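PDB 3BJE: nucleoside phosphorylase, putative from Trypanosoma brucei, which catalyses the phosphorolysis of uridine to uracil and ribose 1-phosphate, acting as a homodimeric uridine phosphorylase. Local coordinates for residues G60-K64 against D65-A69; P134-D137 against P138-K142. All coordinates share one frame; numbering follows the deposited sequence.

Contact 1. Residues G60-K64 against D65-A69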
loop_
_atom_site.group_PDB
_atom_site.type_symbol
_atom_site.label_atom_id
_atom_site.label_comp_id
_atom_site.label_asym_id
_atom_site.label_seq_id
_atom_site.Cartn_x
_atom_site.Cartn_y
_atom_site.Cartn_z
ATOM N N GLY A 60 -20.348 15.712 1.400
ATOM C CA GLY A 60 -21.556 16.259 2.016
ATOM C C GLY A 60 -21.383 17.687 2.502
ATOM O O GLY A 60 -22.364 18.397 2.689
ATOM N N TYR A 61 -20.138 18.105 2.712
ATOM C CA TYR A 61 -19.822 19.476 3.127
ATOM C C TYR A 61 -19.604 20.419 1.947
ATOM O O TYR A 61 -19.476 21.622 2.140
ATOM C CB TYR A 61 -18.573 19.500 4.026
ATOM C CG TYR A 61 -18.816 18.912 5.390
ATOM C CD1 TYR A 61 -18.668 17.558 5.613
ATOM C CD2 TYR A 61 -19.211 19.715 6.458
ATOM C CE1 TYR A 61 -18.899 17.000 6.861
ATOM C CE2 TYR A 61 -19.445 19.171 7.720
ATOM C CZ TYR A 61 -19.284 17.810 7.914
ATOM O OH TYR A 61 -19.520 17.260 9.157
ATOM N N PHE A 62 -19.546 19.886 0.723
ATOM C CA PHE A 62 -19.453 20.735 -0.451
ATOM C C PHE A 62 -20.731 21.549 -0.591
ATOM O O PHE A 62 -21.792 21.166 -0.092
ATOM C CB PHE A 62 -19.238 19.916 -1.731
ATOM C CG PHE A 62 -17.900 19.182 -1.805
ATOM C CD1 PHE A 62 -16.891 19.392 -0.874
ATOM C CD2 PHE A 62 -17.655 18.306 -2.861
ATOM C CE1 PHE A 62 -15.683 18.710 -0.972
ATOM C CE2 PHE A 62 -16.449 17.640 -2.965
ATOM C CZ PHE A 62 -15.463 17.847 -2.029
ATOM N N ASP A 63 -20.615 22.677 -1.273
ATOM C CA ASP A 63 -21.748 23.548 -1.550
ATOM C C ASP A 63 -22.900 22.756 -2.173
ATOM O O ASP A 63 -22.672 21.839 -2.957
ATOM C CB ASP A 63 -21.323 24.667 -2.502
ATOM C CG ASP A 63 -20.213 25.539 -1.941
ATOM O OD1 ASP A 63 -20.131 25.677 -0.704
ATOM O OD2 ASP A 63 -19.450 26.107 -2.754
ATOM N N LYS A 64 -24.131 23.107 -1.810
ATOM C CA LYS A 64 -25.316 22.365 -2.241
ATOM C C LYS A 64 -25.361 22.240 -3.766
ATOM O O LYS A 64 -25.179 23.224 -4.487
ATOM C CB LYS A 64 -26.585 23.019 -1.676
ATOM C CG LYS A 64 -27.910 22.440 -2.193
ATOM C CD LYS A 64 -29.114 23.033 -1.423
ATOM C CE LYS A 64 -30.435 22.966 -2.206
ATOM N NZ LYS A 64 -30.650 24.074 -3.210
ATOM N N ASP A 65 -25.577 21.009 -4.235
ATOM C CA ASP A 65 -25.698 20.681 -5.665
ATOM C C ASP A 65 -24.466 21.027 -6.499
ATOM O O ASP A 65 -24.555 21.168 -7.719
ATOM C CB ASP A 65 -26.959 21.324 -6.255
ATOM C CG ASP A 65 -28.230 20.828 -5.581
ATOM O OD1 ASP A 65 -28.257 19.638 -5.192
ATOM O OD2 ASP A 65 -29.179 21.624 -5.432
ATOM N N SER A 66 -23.312 21.139 -5.855
ATOM C CA SER A 66 -22.092 21.525 -6.563
ATOM C C SER A 66 -21.300 20.331 -7.099
ATOM O O SER A 66 -20.374 20.530 -7.875
ATOM C CB SER A 66 -21.180 22.349 -5.651
ATOM O OG SER A 66 -20.641 21.569 -4.597
ATOM N N ILE A 67 -21.628 19.113 -6.670
ATOM C CA ILE A 67 -20.904 17.936 -7.148
ATOM C C ILE A 67 -21.192 17.742 -8.624
ATOM O O ILE A 67 -22.340 17.556 -9.017
ATOM C CB ILE A 67 -21.233 16.674 -6.344
ATOM C CG1 ILE A 67 -20.785 16.870 -4.895
ATOM C CG2 ILE A 67 -20.534 15.449 -6.956
ATOM C CD1 ILE A 67 -21.237 15.777 -3.965
ATOM N N ARG A 68 -20.139 17.848 -9.431
ATOM C CA ARG A 68 -20.268 17.852 -10.898
ATOM C C ARG A 68 -19.615 16.649 -11.570
ATOM O O ARG A 68 -19.836 16.416 -12.755
ATOM C CB ARG A 68 -19.678 19.144 -11.481
ATOM C CG ARG A 68 -18.163 19.282 -11.318
ATOM C CD ARG A 68 -17.667 20.608 -11.851
ATOM N NE ARG A 68 -16.214 20.759 -11.760
ATOM C CZ ARG A 68 -15.352 20.262 -12.641
ATOM N NH1 ARG A 68 -15.789 19.577 -13.688
ATOM N NH2 ARG A 68 -14.047 20.464 -12.473
ATOM N N ALA A 69 -18.818 15.899 -10.819
ATOM C CA ALA A 69 -18.088 14.740 -11.331
ATOM C C ALA A 69 -17.768 13.834 -10.161
ATOM O O ALA A 69 -17.428 14.308 -9.090
ATOM C CB ALA A 69 -16.808 15.179 -12.023
#
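Phe62 meets Ile67 and Ser66 across the bend of the chain. Its CD2 lies 4.0 Å from Ile67 CG1, which sits at the ring edge, near the ring plane. The two side chains cross at about a right angle. Phe62 CB also rests 3.6 Å from Ser66 OG. The same phenylalanine touches Leu343 of helix 329-348, so it is covered from the body of the protein.

Asp63 comes next, and its carbonyl oxygen is the focus of the contact. Ser66 N donates to Asp63 O at 3.0 Å, with a bent N-H...O angle of 143°. Ser66 OG donates to the same Asp63 O at 2.6 Å. Both donors approach from one face of the carbonyl plane. A chi1 of 68° sets the hydroxyl between the serine's own N and C, and from there it can reach back to Asp63. The backbone bond closes a type II beta turn from Asp63 to Ser66, in the loop between helix 54-59 and strand 69-73, and the hydroxyl reinforces it. Asp65, the third residue of the turn, takes the left-handed conformation. The Asp63 carboxylate turns elsewhere, to Thr82, Lys84 and Gly85, and Ser66 OG also bonds Thr82 N.

Lys64 is exposed at the outer corner. Its side chain runs beside that of Asp65, pointing the same way. Their salt bridge is long, with 3.6 Å between Lys64 NZ and Asp65 OD2.

Contact 2. Residues P134-D137 against P138-K142; sequences PFFD and PSTMK
Phe136 lays its ring obliquely against Pro138, with CE2 3.7 Å from Pro138 CA. With CG anti to the backbone N (chi1 -178°), the ring extends on toward Met141. Met141 CG sits at the ring edge, 4.1 Å from Phe136 CZ, and the two side chains cross at about a right angle. Both also touch Lys111 of helix 97-112.

Asp137 carries the polar half. Its OD1 accepts Ser139 N at 2.9 Å, from above the carboxylate plane, which makes an Asx turn. Ser139 OG donates to the same Asp137 OD1 at 2.6 Å, on the syn side and from the same face. Asp137 O takes two donors as well. Thr140 N reaches it at 3.0 Å, with an N-H...O angle of 162°. Thr140 OG1 bonds Asp137 O at 2.7 Å, nearly along the C=O axis. The Thr140 N bond opens the short 3-10 segment 138-140, just before strand 142-151. Met141 N continues the turn by bonding Pro138 O.

Four hydrogen bonds thus converge on two oxygens of Asp137. The two to OD1 restrain the rotation of the side chain, while the two to the backbone O hold the turn. The donors around OD1 would favour the ionised carboxylate.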
loop_
_atom_site.group_PDB
_atom_site.type_symbol
_atom_site.label_atom_id
_atom_site.label_comp_id
_atom_site.label_asym_id
_atom_site.label_seq_id
_atom_site.Cartn_x
_atom_site.Cartn_y
_atom_site.Cartn_z
ATOM N N PRO A 134 1.893 28.427 -23.463
ATOM C CA PRO A 134 1.456 28.722 -22.095
ATOM C C PRO A 134 2.247 27.900 -21.083
ATOM O O PRO A 134 2.869 26.899 -21.457
ATOM C CB PRO A 134 -0.018 28.286 -22.075
ATOM C CG PRO A 134 -0.407 28.055 -23.481
ATOM C CD PRO A 134 0.839 27.756 -24.244
ATOM N N PHE A 135 2.233 28.328 -19.822
ATOM C CA PHE A 135 2.938 27.609 -18.767
ATOM C C PHE A 135 1.995 27.106 -17.695
ATOM O O PHE A 135 1.057 27.798 -17.290
ATOM C CB PHE A 135 3.993 28.497 -18.123
ATOM C CG PHE A 135 5.012 29.004 -19.091
ATOM C CD1 PHE A 135 5.927 28.136 -19.667
ATOM C CD2 PHE A 135 5.049 30.349 -19.437
ATOM C CE1 PHE A 135 6.866 28.594 -20.570
ATOM C CE2 PHE A 135 5.989 30.819 -20.332
ATOM C CZ PHE A 135 6.900 29.941 -20.902
ATOM N N PHE A 136 2.252 25.885 -17.242
ATOM C CA PHE A 136 1.569 25.358 -16.083
ATOM C C PHE A 136 2.322 25.769 -14.821
ATOM O O PHE A 136 3.536 25.586 -14.741
ATOM C CB PHE A 136 1.494 23.839 -16.166
ATOM C CG PHE A 136 0.766 23.222 -15.027
ATOM C CD1 PHE A 136 -0.619 23.163 -15.031
ATOM C CD2 PHE A 136 1.467 22.689 -13.944
ATOM C CE1 PHE A 136 -1.304 22.595 -13.975
ATOM C CE2 PHE A 136 0.789 22.129 -12.880
ATOM C CZ PHE A 136 -0.596 22.074 -12.893
ATOM N N ASP A 137 1.593 26.321 -13.850
ATOM C CA ASP A 137 2.150 26.711 -12.547
ATOM C C ASP A 137 1.858 25.628 -11.499
ATOM O O ASP A 137 0.747 25.547 -10.981
ATOM C CB ASP A 137 1.532 28.032 -12.092
ATOM C CG ASP A 137 2.119 28.548 -10.788
ATOM O OD1 ASP A 137 2.938 27.852 -10.152
ATOM O OD2 ASP A 137 1.754 29.677 -10.399
ATOM N N PRO A 138 2.875 24.818 -11.146
ATOM C CA PRO A 138 2.675 23.750 -10.169
ATOM C C PRO A 138 2.220 24.231 -8.799
ATOM O O PRO A 138 1.598 23.466 -8.069
ATOM C CB PRO A 138 4.050 23.079 -10.060
ATOM C CG PRO A 138 4.846 23.604 -11.176
ATOM C CD PRO A 138 4.267 24.886 -11.615
ATOM N N SER A 139 2.526 25.476 -8.454
ATOM C CA SER A 139 2.152 25.982 -7.146
ATOM C C SER A 139 0.644 26.151 -6.997
ATOM O O SER A 139 0.156 26.364 -5.886
ATOM C CB SER A 139 2.877 27.293 -6.845
ATOM O OG SER A 139 2.388 28.333 -7.660
ATOM N N THR A 140 -0.089 26.057 -8.110
ATOM C CA THR A 140 -1.549 26.104 -8.083
ATOM C C THR A 140 -2.153 24.843 -7.465
ATOM O O THR A 140 -3.300 24.859 -7.021
ATOM C CB THR A 140 -2.154 26.333 -9.496
ATOM O OG1 THR A 140 -1.869 25.216 -10.355
ATOM C CG2 THR A 140 -1.611 27.633 -10.105
ATOM N N MET A 141 -1.392 23.750 -7.434
ATOM C CA MET A 141 -1.874 22.518 -6.846
ATOM C C MET A 141 -1.705 22.561 -5.338
ATOM O O MET A 141 -0.604 22.801 -4.837
ATOM C CB MET A 141 -1.107 21.326 -7.421
ATOM C CG MET A 141 -1.251 21.169 -8.940
ATOM S SD MET A 141 -2.973 20.910 -9.458
ATOM C CE MET A 141 -3.425 19.469 -8.472
ATOM N N LYS A 142 -2.805 22.315 -4.635
ATOM C CA LYS A 142 -2.831 22.260 -3.175
ATOM C C LYS A 142 -3.446 20.909 -2.787
ATOM O O LYS A 142 -4.584 20.627 -3.139
ATOM C CB LYS A 142 -3.708 23.369 -2.597
ATOM C CG LYS A 142 -3.663 24.716 -3.296
ATOM C CD LYS A 142 -2.368 25.419 -3.113
ATOM C CE LYS A 142 -2.467 26.843 -3.676
ATOM N NZ LYS A 142 -1.214 27.598 -3.436
#

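Overall arrangement
Both contacts are local turns at the surface, their centres about 24 Å apart, and they do not touch. Each lies in a loop that leads into a strand: 69-73 after contact 1, 142-151 after contact 2. The latter strand supplies Arg145, Gly147 and Thr148 to the ribose-phosphate pocket, but both contacts lie away from the ligand and calcium sites. Their inner sides meet different helices, 329-348 for contact 1 and 97-112 for contact 2. In each, one aspartate carbonyl accepts the N-H and hydroxyl of the residue three places on. The aspartate carboxylates differ: Asp63 bonds outward to Thr82, Lys84 and Gly85, whereas Asp137 bonds within its own turn.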